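Local coordinates for protein catalase-3 (Neurospora crassa, PDB 4AJ9) that uses heme to break down hydrogen peroxide into oxygen and water, and so probably protects cells from its toxic effects, at residues G73-Y78 with T124-D129; A87-A92 with G131-V136; F214-E219 with K224-H229. All coordinates share one frame; numbering follows the deposited sequence.

Interaction 1 of 3, residues G73-Y78 with T124-D129; sequences GIFTSY and TRFYTD
Phe75 holds CG opposite the backbone N (chi1 166°), while Phe126 swings CG beside its own backbone N (chi1 -60°), and these two settings bring the benzyl groups together in a T-shaped pair. Evidence for edge-to-face geometry is direct: the planes stand at 89° and the ring centroids of Phe75 and Phe126 lie 5.3 Å apart. Phe126 supplies the edge. Its CE2 comes down over one face of Phe75, displaced from the ring centre toward the root of the side chain, so that the shortest approach, CE2 of Phe126 to CG of Phe75, is 3.6 Å. The same CE2 of Phe126 is also 3.9 Å from Phe75 CB, so the contact reaches the root of the Phe75 side chain. Such an approach turns a C-H edge of Phe126 to the pi cloud of Phe75, which is consistent with a weakly favourable electrostatic term added to the apolar packing. Within its own strand, Phe126 has one face covered by Thr124, whose CG2 sits 3.9 Å above the ring plane. The contact is small, 89 Å² in all, and wholly buried. The two residues lie on strands 68-77 and 121-128, which are separated in the antiparallel sheet by strand 96-104 and are bridged over it by the rings. Val99 of that middle strand touches both phenylalanines, Met310 of strand 305-314 packs on Phe75, and Ile135 of strand 131-138 packs on Phe126.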
loop_
_atom_site.group_PDB
_atom_site.type_symbol
_atom_site.label_atom_id
_atom_site.label_comp_id
_atom_site.label_asym_id
_atom_site.label_seq_id
_atom_site.Cartn_x
_atom_site.Cartn_y
_atom_site.Cartn_z
ATOM N N GLY C 73 -7.460 -26.611 -15.118
ATOM C CA GLY C 73 -7.994 -27.876 -15.567
ATOM C C GLY C 73 -9.503 -27.890 -15.558
ATOM O O GLY C 73 -10.148 -26.838 -15.542
ATOM N N ILE C 74 -10.069 -29.095 -15.551
ATOM C CA ILE C 74 -11.513 -29.259 -15.564
ATOM C C ILE C 74 -11.908 -30.302 -14.527
ATOM O O ILE C 74 -11.228 -31.314 -14.366
ATOM C CB ILE C 74 -12.017 -29.718 -16.951
ATOM C CG1 ILE C 74 -11.576 -28.740 -18.043
ATOM C CG2 ILE C 74 -13.542 -29.866 -16.952
ATOM C CD1 ILE C 74 -12.363 -27.463 -18.076
ATOM N N PHE C 75 -12.994 -30.035 -13.811
ATOM C CA PHE C 75 -13.593 -31.029 -12.933
ATOM C C PHE C 75 -14.887 -31.515 -13.576
ATOM O O PHE C 75 -15.669 -30.725 -14.092
ATOM C CB PHE C 75 -13.877 -30.470 -11.532
ATOM C CG PHE C 75 -14.786 -31.344 -10.709
ATOM C CD1 PHE C 75 -14.282 -32.426 -10.011
ATOM C CD2 PHE C 75 -16.159 -31.096 -10.661
ATOM C CE1 PHE C 75 -15.120 -33.246 -9.269
ATOM C CE2 PHE C 75 -17.001 -31.908 -9.913
ATOM C CZ PHE C 75 -16.479 -32.984 -9.215
ATOM N N THR C 76 -15.104 -32.820 -13.535
ATOM C CA THR C 76 -16.318 -33.410 -14.082
ATOM C C THR C 76 -17.024 -34.205 -13.003
ATOM O O THR C 76 -16.428 -35.078 -12.366
ATOM C CB THR C 76 -16.008 -34.357 -15.246
ATOM O OG1 THR C 76 -15.246 -33.659 -16.243
ATOM C CG2 THR C 76 -17.319 -34.876 -15.873
ATOM N N SER C 77 -18.291 -33.892 -12.779
ATOM C CA SER C 77 -19.064 -34.640 -11.802
ATOM C C SER C 77 -19.443 -35.999 -12.377
ATOM O O SER C 77 -19.783 -36.109 -13.554
ATOM C CB SER C 77 -20.306 -33.858 -11.375
ATOM O OG SER C 77 -21.051 -34.595 -10.420
ATOM N N TYR C 78 -19.347 -37.035 -11.553
ATOM C CA TYR C 78 -19.770 -38.373 -11.964
ATOM C C TYR C 78 -21.279 -38.574 -11.848
ATOM O O TYR C 78 -21.805 -39.605 -12.256
ATOM C CB TYR C 78 -19.038 -39.447 -11.154
ATOM C CG TYR C 78 -17.608 -39.670 -11.598
ATOM C CD1 TYR C 78 -17.107 -39.044 -12.733
ATOM C CD2 TYR C 78 -16.763 -40.503 -10.885
ATOM C CE1 TYR C 78 -15.801 -39.248 -13.149
ATOM C CE2 TYR C 78 -15.464 -40.715 -11.290
ATOM C CZ TYR C 78 -14.988 -40.088 -12.419
ATOM O OH TYR C 78 -13.688 -40.309 -12.806
ATOM N N THR C 124 -7.635 -26.007 -4.448
ATOM C CA THR C 124 -8.390 -26.134 -5.689
ATOM C C THR C 124 -9.509 -25.115 -5.733
ATOM O O THR C 124 -10.306 -25.032 -4.804
ATOM C CB THR C 124 -9.093 -27.503 -5.762
ATOM O OG1 THR C 124 -8.131 -28.554 -5.637
ATOM C CG2 THR C 124 -9.882 -27.638 -7.072
ATOM N N ARG C 125 -9.592 -24.357 -6.818
ATOM C CA ARG C 125 -10.752 -23.497 -7.018
ATOM C C ARG C 125 -11.676 -24.088 -8.077
ATOM O O ARG C 125 -11.234 -24.433 -9.182
ATOM C CB ARG C 125 -10.333 -22.090 -7.453
ATOM C CG ARG C 125 -11.516 -21.245 -7.965
ATOM C CD ARG C 125 -11.157 -19.765 -7.942
ATOM N NE ARG C 125 -10.774 -19.379 -6.590
ATOM C CZ ARG C 125 -10.025 -18.331 -6.287
ATOM N NH1 ARG C 125 -9.574 -17.528 -7.248
ATOM N NH2 ARG C 125 -9.724 -18.089 -5.010
ATOM N N PHE C 126 -12.959 -24.199 -7.747
ATOM C CA PHE C 126 -13.965 -24.543 -8.743
ATOM C C PHE C 126 -14.630 -23.245 -9.132
ATOM O O PHE C 126 -15.174 -22.554 -8.276
ATOM C CB PHE C 126 -15.034 -25.470 -8.151
ATOM C CG PHE C 126 -14.506 -26.773 -7.623
ATOM C CD1 PHE C 126 -14.069 -26.875 -6.311
ATOM C CD2 PHE C 126 -14.511 -27.915 -8.417
ATOM C CE1 PHE C 126 -13.601 -28.089 -5.809
ATOM C CE2 PHE C 126 -14.056 -29.142 -7.918
ATOM C CZ PHE C 126 -13.602 -29.222 -6.611
ATOM N N TYR C 127 -14.571 -22.893 -10.410
ATOM C CA TYR C 127 -15.234 -21.695 -10.886
ATOM C C TYR C 127 -16.665 -22.086 -11.295
ATOM O O TYR C 127 -16.950 -22.265 -12.486
ATOM C CB TYR C 127 -14.465 -21.114 -12.080
ATOM C CG TYR C 127 -13.056 -20.628 -11.789
ATOM C CD1 TYR C 127 -11.960 -21.503 -11.820
ATOM C CD2 TYR C 127 -12.809 -19.285 -11.527
ATOM C CE1 TYR C 127 -10.665 -21.041 -11.573
ATOM C CE2 TYR C 127 -11.525 -18.817 -11.282
ATOM C CZ TYR C 127 -10.459 -19.699 -11.308
ATOM O OH TYR C 127 -9.191 -19.221 -11.062
ATOM N N THR C 128 -17.552 -22.246 -10.309
ATOM C CA THR C 128 -18.896 -22.779 -10.562
ATOM C C THR C 128 -19.832 -21.711 -11.076
ATOM O O THR C 128 -19.529 -20.517 -10.997
ATOM C CB THR C 128 -19.538 -23.403 -9.305
ATOM O OG1 THR C 128 -20.179 -22.376 -8.517
ATOM C CG2 THR C 128 -18.495 -24.123 -8.463
ATOM N N ASP C 129 -20.978 -22.133 -11.600
ATOM C CA ASP C 129 -21.945 -21.162 -12.101
ATOM C C ASP C 129 -22.722 -20.515 -10.954
ATOM O O ASP C 129 -23.596 -19.693 -11.186
ATOM C CB ASP C 129 -22.872 -21.786 -13.146
ATOM C CG ASP C 129 -23.462 -23.102 -12.685
ATOM O OD1 ASP C 129 -23.620 -23.279 -11.457
ATOM O OD2 ASP C 129 -23.770 -23.959 -13.549
#

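Interaction 2 of 3, residues A87-A92 with G131-V136; sequences ASFLGA and GNFDIV. With HEM (protoporphyrin IX containing Fe), chain Y.
Phe89 and Phe133 form a buried, purely apolar aromatic contact that fastens the loop between strands 68-77 and 96-104 to strand 131-138. The rings are inclined by 37° with centroids of Phe89 and Phe133 5.5 Å apart, an oblique relation that is neither a stack nor a T. The CE1-CZ bond of Phe89 meets the CD2-CE2 bond of Phe133: CE1 of Phe89 is 3.7 Å from CD2 of Phe133, and CZ of Phe89 is 3.8 Å from CE2 of Phe133. With chi1 at 78°, CG of Phe89 is wedged between its backbone N and carbonyl carbon, and from the short 3-10 turn at 88-89 the ring extends toward the strand. Leu90 backs it, its CG standing 3.6 Å above one face. Strand 131-138 belongs to the antiparallel beta-barrel that forms the core of catalases, and Phe133 turns to the same side of it as Ile135. Further along, the strand meets the cofactor: Val136 lines the heme pocket, placing CG1 3.6 Å from C3A of the porphyrin, while its carbonyl O accepts a hydrogen bond from Arg348. Phe126 also meets the Phe89 ring, and Val334 packs on Phe133.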
loop_
_atom_site.group_PDB
_atom_site.type_symbol
_atom_site.label_atom_id
_atom_site.label_comp_id
_atom_site.label_asym_id
_atom_site.label_seq_id
_atom_site.Cartn_x
_atom_site.Cartn_y
_atom_site.Cartn_z
ATOM N N ALA C 87 -25.100 -27.973 -4.052
ATOM C CA ALA C 87 -23.975 -27.393 -4.790
ATOM C C ALA C 87 -24.125 -27.612 -6.294
ATOM O O ALA C 87 -24.234 -28.740 -6.757
ATOM C CB ALA C 87 -22.651 -27.968 -4.295
ATOM N N SER C 88 -24.121 -26.521 -7.048
ATOM C CA SER C 88 -24.424 -26.566 -8.470
ATOM C C SER C 88 -23.394 -27.367 -9.267
ATOM O O SER C 88 -23.738 -28.052 -10.224
ATOM C CB SER C 88 -24.536 -25.143 -9.033
ATOM O OG SER C 88 -24.511 -25.158 -10.450
ATOM N N PHE C 89 -22.129 -27.283 -8.880
ATOM C CA PHE C 89 -21.095 -27.974 -9.641
ATOM C C PHE C 89 -21.176 -29.494 -9.470
ATOM O O PHE C 89 -20.544 -30.239 -10.213
ATOM C CB PHE C 89 -19.697 -27.434 -9.312
ATOM C CG PHE C 89 -19.124 -27.933 -8.008
ATOM C CD1 PHE C 89 -19.569 -27.420 -6.796
ATOM C CD2 PHE C 89 -18.122 -28.892 -8.000
ATOM C CE1 PHE C 89 -19.036 -27.869 -5.606
ATOM C CE2 PHE C 89 -17.577 -29.336 -6.810
ATOM C CZ PHE C 89 -18.039 -28.833 -5.617
ATOM N N LEU C 90 -21.962 -29.949 -8.500
ATOM C CA LEU C 90 -22.161 -31.383 -8.299
ATOM C C LEU C 90 -23.570 -31.828 -8.691
ATOM O O LEU C 90 -23.997 -32.934 -8.353
ATOM C CB LEU C 90 -21.863 -31.753 -6.847
ATOM C CG LEU C 90 -20.400 -31.551 -6.436
ATOM C CD1 LEU C 90 -20.236 -31.627 -4.932
ATOM C CD2 LEU C 90 -19.503 -32.577 -7.133
ATOM N N GLY C 91 -24.277 -30.978 -9.429
ATOM C CA GLY C 91 -25.701 -31.167 -9.649
ATOM C C GLY C 91 -26.138 -31.988 -10.853
ATOM O O GLY C 91 -27.326 -32.225 -11.033
ATOM N N ALA C 92 -25.199 -32.428 -11.680
ATOM C CA ALA C 92 -25.562 -33.274 -12.822
ATOM C C ALA C 92 -24.409 -34.147 -13.284
ATOM O O ALA C 92 -23.244 -33.741 -13.228
ATOM C CB ALA C 92 -26.072 -32.426 -13.982
ATOM N N GLY C 131 -20.737 -19.194 -8.267
ATOM C CA GLY C 131 -19.660 -18.514 -7.574
ATOM C C GLY C 131 -18.444 -19.399 -7.406
ATOM O O GLY C 131 -18.495 -20.596 -7.676
ATOM N N ASN C 132 -17.343 -18.811 -6.962
ATOM C CA ASN C 132 -16.133 -19.578 -6.746
ATOM C C ASN C 132 -16.219 -20.382 -5.460
ATOM O O ASN C 132 -16.567 -19.835 -4.416
ATOM C CB ASN C 132 -14.910 -18.654 -6.686
ATOM C CG ASN C 132 -14.602 -18.025 -8.019
ATOM O OD1 ASN C 132 -15.070 -18.498 -9.055
ATOM N ND2 ASN C 132 -13.814 -16.946 -8.006
ATOM N N PHE C 133 -15.904 -21.675 -5.558
ATOM C CA PHE C 133 -15.804 -22.566 -4.411
ATOM C C PHE C 133 -14.380 -23.107 -4.307
ATOM O O PHE C 133 -13.889 -23.737 -5.232
ATOM C CB PHE C 133 -16.784 -23.738 -4.553
ATOM C CG PHE C 133 -16.669 -24.753 -3.454
ATOM C CD1 PHE C 133 -16.789 -24.373 -2.131
ATOM C CD2 PHE C 133 -16.438 -26.093 -3.742
ATOM C CE1 PHE C 133 -16.679 -25.311 -1.096
ATOM C CE2 PHE C 133 -16.342 -27.040 -2.719
ATOM C CZ PHE C 133 -16.458 -26.644 -1.391
ATOM N N ASP C 134 -13.712 -22.840 -3.193
ATOM C CA ASP C 134 -12.334 -23.292 -3.023
ATOM C C ASP C 134 -12.299 -24.361 -1.943
ATOM O O ASP C 134 -12.891 -24.193 -0.858
ATOM C CB ASP C 134 -11.413 -22.163 -2.548
ATOM C CG ASP C 134 -11.274 -21.025 -3.542
ATOM O OD1 ASP C 134 -11.750 -21.123 -4.697
ATOM O OD2 ASP C 134 -10.654 -20.017 -3.138
ATOM N N ILE C 135 -11.611 -25.454 -2.248
ATOM C CA ILE C 135 -11.203 -26.399 -1.230
ATOM C C ILE C 135 -9.716 -26.178 -1.011
ATOM O O ILE C 135 -8.873 -26.547 -1.840
ATOM C CB ILE C 135 -11.473 -27.859 -1.650
ATOM C CG1 ILE C 135 -12.988 -28.096 -1.776
ATOM C CG2 ILE C 135 -10.844 -28.810 -0.658
ATOM C CD1 ILE C 135 -13.357 -29.479 -2.347
ATOM N N VAL C 136 -9.395 -25.539 0.096
ATOM C CA VAL C 136 -8.010 -25.162 0.380
ATOM C C VAL C 136 -7.423 -26.227 1.287
ATOM O O VAL C 136 -7.523 -26.141 2.512
ATOM C CB VAL C 136 -7.939 -23.771 1.049
ATOM C CG1 VAL C 136 -6.476 -23.336 1.264
ATOM C CG2 VAL C 136 -8.692 -22.748 0.206
HETATM C CHA HEM Y . -2.274 -20.341 2.762
HETATM C CHB HEM Y . -3.886 -24.838 3.696
HETATM C CHC HEM Y . -4.523 -23.600 8.336
HETATM C CHD HEM Y . -3.768 -18.952 7.200
HETATM C C1A HEM Y . -2.606 -21.675 2.605
HETATM C C2A HEM Y . -2.479 -22.467 1.387
HETATM C C3A HEM Y . -2.911 -23.712 1.657
HETATM C C4A HEM Y . -3.345 -23.745 3.040
HETATM C CMA HEM Y . -2.972 -24.917 0.687
HETATM C CAA HEM Y . -1.890 -21.956 0.045
HETATM C CBA HEM Y . -2.984 -21.578 -0.948
HETATM C CGA HEM Y . -2.330 -21.197 -2.251
HETATM O O1A HEM Y . -2.329 -19.991 -2.598
HETATM O O2A HEM Y . -1.797 -22.104 -2.945
HETATM C C1B HEM Y . -4.256 -24.880 5.026
HETATM C C2B HEM Y . -4.918 -25.988 5.692
HETATM C C3B HEM Y . -5.077 -25.659 6.983
HETATM C C4B HEM Y . -4.545 -24.322 7.162
HETATM C CMB HEM Y . -5.309 -27.294 4.963
HETATM C CAB HEM Y . -5.754 -26.463 8.119
HETATM C CBB HEM Y . -6.693 -27.375 7.843
HETATM C C1C HEM Y . -4.455 -22.229 8.402
HETATM C C2C HEM Y . -4.868 -21.404 9.528
HETATM C C3C HEM Y . -4.630 -20.131 9.200
HETATM C C4C HEM Y . -4.112 -20.101 7.857
HETATM C CMC HEM Y . -5.419 -21.928 10.867
HETATM C CAC HEM Y . -4.925 -18.862 10.010
HETATM C CBC HEM Y . -5.983 -18.838 10.823
HETATM C C1D HEM Y . -3.286 -18.884 5.926
HETATM C C2D HEM Y . -2.925 -17.657 5.266
HETATM C C3D HEM Y . -2.457 -18.090 3.884
HETATM C C4D HEM Y . -2.592 -19.529 3.844
HETATM C CMD HEM Y . -3.004 -16.234 5.859
HETATM C CAD HEM Y . -1.963 -17.174 2.752
HETATM C CBD HEM Y . -3.154 -16.929 1.832
HETATM C CGD HEM Y . -2.768 -15.938 0.766
HETATM O O1D HEM Y . -3.443 -15.917 -0.292
HETATM O O2D HEM Y . -1.772 -15.197 0.965
HETATM N NA HEM Y . -3.142 -22.490 3.583
HETATM N NB HEM Y . -4.052 -23.889 5.952
HETATM N NC HEM Y . -4.004 -21.396 7.401
HETATM N ND HEM Y . -3.087 -19.959 5.069
HETATM FE FE HEM Y . -3.666 -21.943 5.454
#

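Interaction 3 of 3, residues F214-E219 with K224-H229; sequences FRLVTE and KLVKWH
The side chains of Phe214 and Trp228 cross at about a right angle, while the phenyl plane is inclined by 50° to the five-membered ring of the indole, an oblique pair. CD1 of Phe214 lies near the indole plane, 3.8 Å from CD1 of Trp228 at the indole's edge. Leu216 comes against the far end of the same indole, its CD2 4.0 Å from CH2 of Trp228, and crosses Val226 nearly perpendicularly. CG1 of Val226 sits between its own backbone N and carbonyl carbon, where it faces CB of Phe214 and, at 3.9 Å, CG of Leu216. On the opposite face, Arg215 and Leu225 lie alongside and point the same way; CD2 of Leu225 rests over a guanidinium face, 3.9 Å from NE of Arg215, whose charge is met by Glu280 and Glu341. The register is that of an antiparallel hairpin: Phe214-Val226 and Leu216-Lys224 are hydrogen-bonded pairs, exemplified by Phe214 N to Val226 O at 2.9 Å with an N-H...O angle of 163°, and Arg215-Leu225 is the non-hydrogen-bonded pair between them. The N-to-C directions of the two short strand segments make an angle of 123°, a strongly twisted pairing. Strand 337-338 flanks 214-217 and strand 270-278 flanks 223-232, with Leu277 packing on Leu216 and Val275 on Trp228.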
loop_
_atom_site.group_PDB
_atom_site.type_symbol
_atom_site.label_atom_id
_atom_site.label_comp_id
_atom_site.label_asym_id
_atom_site.label_seq_id
_atom_site.Cartn_x
_atom_site.Cartn_y
_atom_site.Cartn_z
ATOM N N PHE C 214 -16.691 -30.432 6.951
ATOM C CA PHE C 214 -17.606 -29.400 6.481
ATOM C C PHE C 214 -19.010 -29.983 6.501
ATOM O O PHE C 214 -19.220 -31.073 7.048
ATOM C CB PHE C 214 -17.228 -28.934 5.074
ATOM C CG PHE C 214 -15.948 -28.135 5.023
ATOM C CD1 PHE C 214 -14.722 -28.779 4.937
ATOM C CD2 PHE C 214 -15.973 -26.747 5.060
ATOM C CE1 PHE C 214 -13.544 -28.060 4.889
ATOM C CE2 PHE C 214 -14.790 -26.009 5.004
ATOM C CZ PHE C 214 -13.573 -26.668 4.930
ATOM N N ARG C 215 -19.970 -29.260 5.934
ATOM C CA ARG C 215 -21.320 -29.788 5.782
ATOM C C ARG C 215 -21.783 -29.709 4.335
ATOM O O ARG C 215 -21.584 -28.693 3.661
ATOM C CB ARG C 215 -22.312 -29.022 6.667
ATOM C CG ARG C 215 -22.204 -29.342 8.151
ATOM C CD ARG C 215 -23.106 -28.448 9.001
ATOM N NE ARG C 215 -23.327 -29.057 10.314
ATOM C CZ ARG C 215 -22.842 -28.587 11.457
ATOM N NH1 ARG C 215 -22.128 -27.470 11.468
ATOM N NH2 ARG C 215 -23.090 -29.231 12.595
ATOM N N LEU C 216 -22.411 -30.781 3.865
ATOM C CA LEU C 216 -23.170 -30.720 2.619
ATOM C C LEU C 216 -24.616 -30.486 3.015
ATOM O O LEU C 216 -25.100 -31.081 3.979
ATOM C CB LEU C 216 -23.031 -32.011 1.805
ATOM C CG LEU C 216 -21.632 -32.346 1.294
ATOM C CD1 LEU C 216 -21.689 -33.589 0.401
ATOM C CD2 LEU C 216 -21.053 -31.149 0.528
ATOM N N VAL C 217 -25.292 -29.600 2.284
ATOM C CA VAL C 217 -26.646 -29.187 2.620
ATOM C C VAL C 217 -27.516 -29.260 1.376
ATOM O O VAL C 217 -27.159 -28.716 0.329
ATOM C CB VAL C 217 -26.665 -27.751 3.181
ATOM C CG1 VAL C 217 -28.082 -27.369 3.642
ATOM C CG2 VAL C 217 -25.679 -27.633 4.329
ATOM N N THR C 218 -28.638 -29.970 1.472
ATOM C CA THR C 218 -29.543 -30.100 0.334
ATOM C C THR C 218 -30.492 -28.904 0.282
ATOM O O THR C 218 -30.549 -28.118 1.224
ATOM C CB THR C 218 -30.395 -31.387 0.425
ATOM O OG1 THR C 218 -31.142 -31.372 1.643
ATOM C CG2 THR C 218 -29.522 -32.628 0.389
ATOM N N GLU C 219 -31.261 -28.796 -0.802
ATOM C CA GLU C 219 -32.217 -27.696 -0.976
ATOM C C GLU C 219 -33.154 -27.499 0.216
ATOM O O GLU C 219 -33.486 -26.367 0.568
ATOM C CB GLU C 219 -33.079 -27.917 -2.220
ATOM C CG GLU C 219 -32.318 -28.136 -3.512
ATOM C CD GLU C 219 -31.476 -26.941 -3.915
ATOM O OE1 GLU C 219 -31.599 -25.872 -3.274
ATOM O OE2 GLU C 219 -30.691 -27.071 -4.880
ATOM N N LYS C 224 -25.342 -33.240 5.979
ATOM C CA LYS C 224 -24.483 -34.327 6.407
ATOM C C LYS C 224 -23.122 -33.711 6.651
ATOM O O LYS C 224 -22.774 -32.721 6.015
ATOM C CB LYS C 224 -24.375 -35.380 5.313
ATOM C CG LYS C 224 -25.704 -36.059 4.989
ATOM C CD LYS C 224 -25.520 -37.168 3.981
ATOM C CE LYS C 224 -26.840 -37.900 3.734
ATOM N NZ LYS C 224 -27.489 -38.277 5.019
ATOM N N LEU C 225 -22.356 -34.302 7.559
ATOM C CA LEU C 225 -20.981 -33.887 7.790
ATOM C C LEU C 225 -20.130 -34.541 6.717
ATOM O O LEU C 225 -20.418 -35.666 6.300
ATOM C CB LEU C 225 -20.531 -34.333 9.177
ATOM C CG LEU C 225 -21.339 -33.788 10.363
ATOM C CD1 LEU C 225 -20.906 -34.488 11.664
ATOM C CD2 LEU C 225 -21.193 -32.276 10.459
ATOM N N VAL C 226 -19.102 -33.841 6.240
ATOM C CA VAL C 226 -18.317 -34.348 5.119
ATOM C C VAL C 226 -16.809 -34.112 5.283
ATOM O O VAL C 226 -16.390 -33.078 5.798
ATOM C CB VAL C 226 -18.794 -33.744 3.770
ATOM C CG1 VAL C 226 -18.534 -32.241 3.706
ATOM C CG2 VAL C 226 -18.120 -34.435 2.610
ATOM N N LYS C 227 -16.014 -35.088 4.844
ATOM C CA LYS C 227 -14.568 -34.905 4.652
ATOM C C LYS C 227 -14.272 -34.946 3.154
ATOM O O LYS C 227 -14.732 -35.859 2.453
ATOM C CB LYS C 227 -13.754 -36.007 5.358
ATOM C CG LYS C 227 -13.875 -36.041 6.883
ATOM C CD LYS C 227 -13.189 -34.846 7.536
ATOM C CE LYS C 227 -12.834 -35.136 8.996
ATOM N NZ LYS C 227 -12.375 -33.920 9.732
ATOM N N TRP C 228 -13.509 -33.969 2.664
ATOM C CA TRP C 228 -13.100 -33.952 1.259
ATOM C C TRP C 228 -11.792 -34.699 1.078
ATOM O O TRP C 228 -10.830 -34.494 1.846
ATOM C CB TRP C 228 -12.881 -32.517 0.751
ATOM C CG TRP C 228 -14.070 -31.624 0.758
ATOM C CD1 TRP C 228 -14.277 -30.540 1.567
ATOM C CD2 TRP C 228 -15.206 -31.694 -0.116
ATOM N NE1 TRP C 228 -15.474 -29.944 1.257
ATOM C CE2 TRP C 228 -16.058 -30.628 0.222
ATOM C CE3 TRP C 228 -15.575 -32.550 -1.160
ATOM C CZ2 TRP C 228 -17.272 -30.408 -0.430
ATOM C CZ3 TRP C 228 -16.777 -32.325 -1.810
ATOM C CH2 TRP C 228 -17.610 -31.268 -1.444
ATOM N N HIS C 229 -11.742 -35.533 0.042
ATOM C CA HIS C 229 -10.533 -36.280 -0.295
ATOM C C HIS C 229 -10.252 -36.149 -1.783
ATOM O O HIS C 229 -11.172 -36.226 -2.602
ATOM C CB HIS C 229 -10.696 -37.773 0.009
ATOM C CG HIS C 229 -10.900 -38.091 1.456
ATOM N ND1 HIS C 229 -9.997 -38.833 2.187
ATOM C CD2 HIS C 229 -11.917 -37.797 2.300
ATOM C CE1 HIS C 229 -10.449 -38.981 3.421
ATOM N NE2 HIS C 229 -11.606 -38.353 3.518
#

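How the interactions relate
Read from the N terminus, strand 68-77 opens interaction 1, and the loop after it opens interaction 2 before either has closed. Interaction 1 then closes at strand 121-128, with 45 residues between its segments, and interaction 2 closes at the next strand, 131-138, with 38 between, so the two cross. Their centres are 7 Å apart, and adjacent strands join them: Phe126 N lies 2.7 Å from Phe133 O, a probable hydrogen bond. Interaction 3 follows in series, a local hairpin with four residues between its segments. It abuts interaction 2 where Ile135 CD1 packs 3.6 Å from Trp228 CD2, but does not touch interaction 1. Together they link one loop and five strands of the antiparallel sheet.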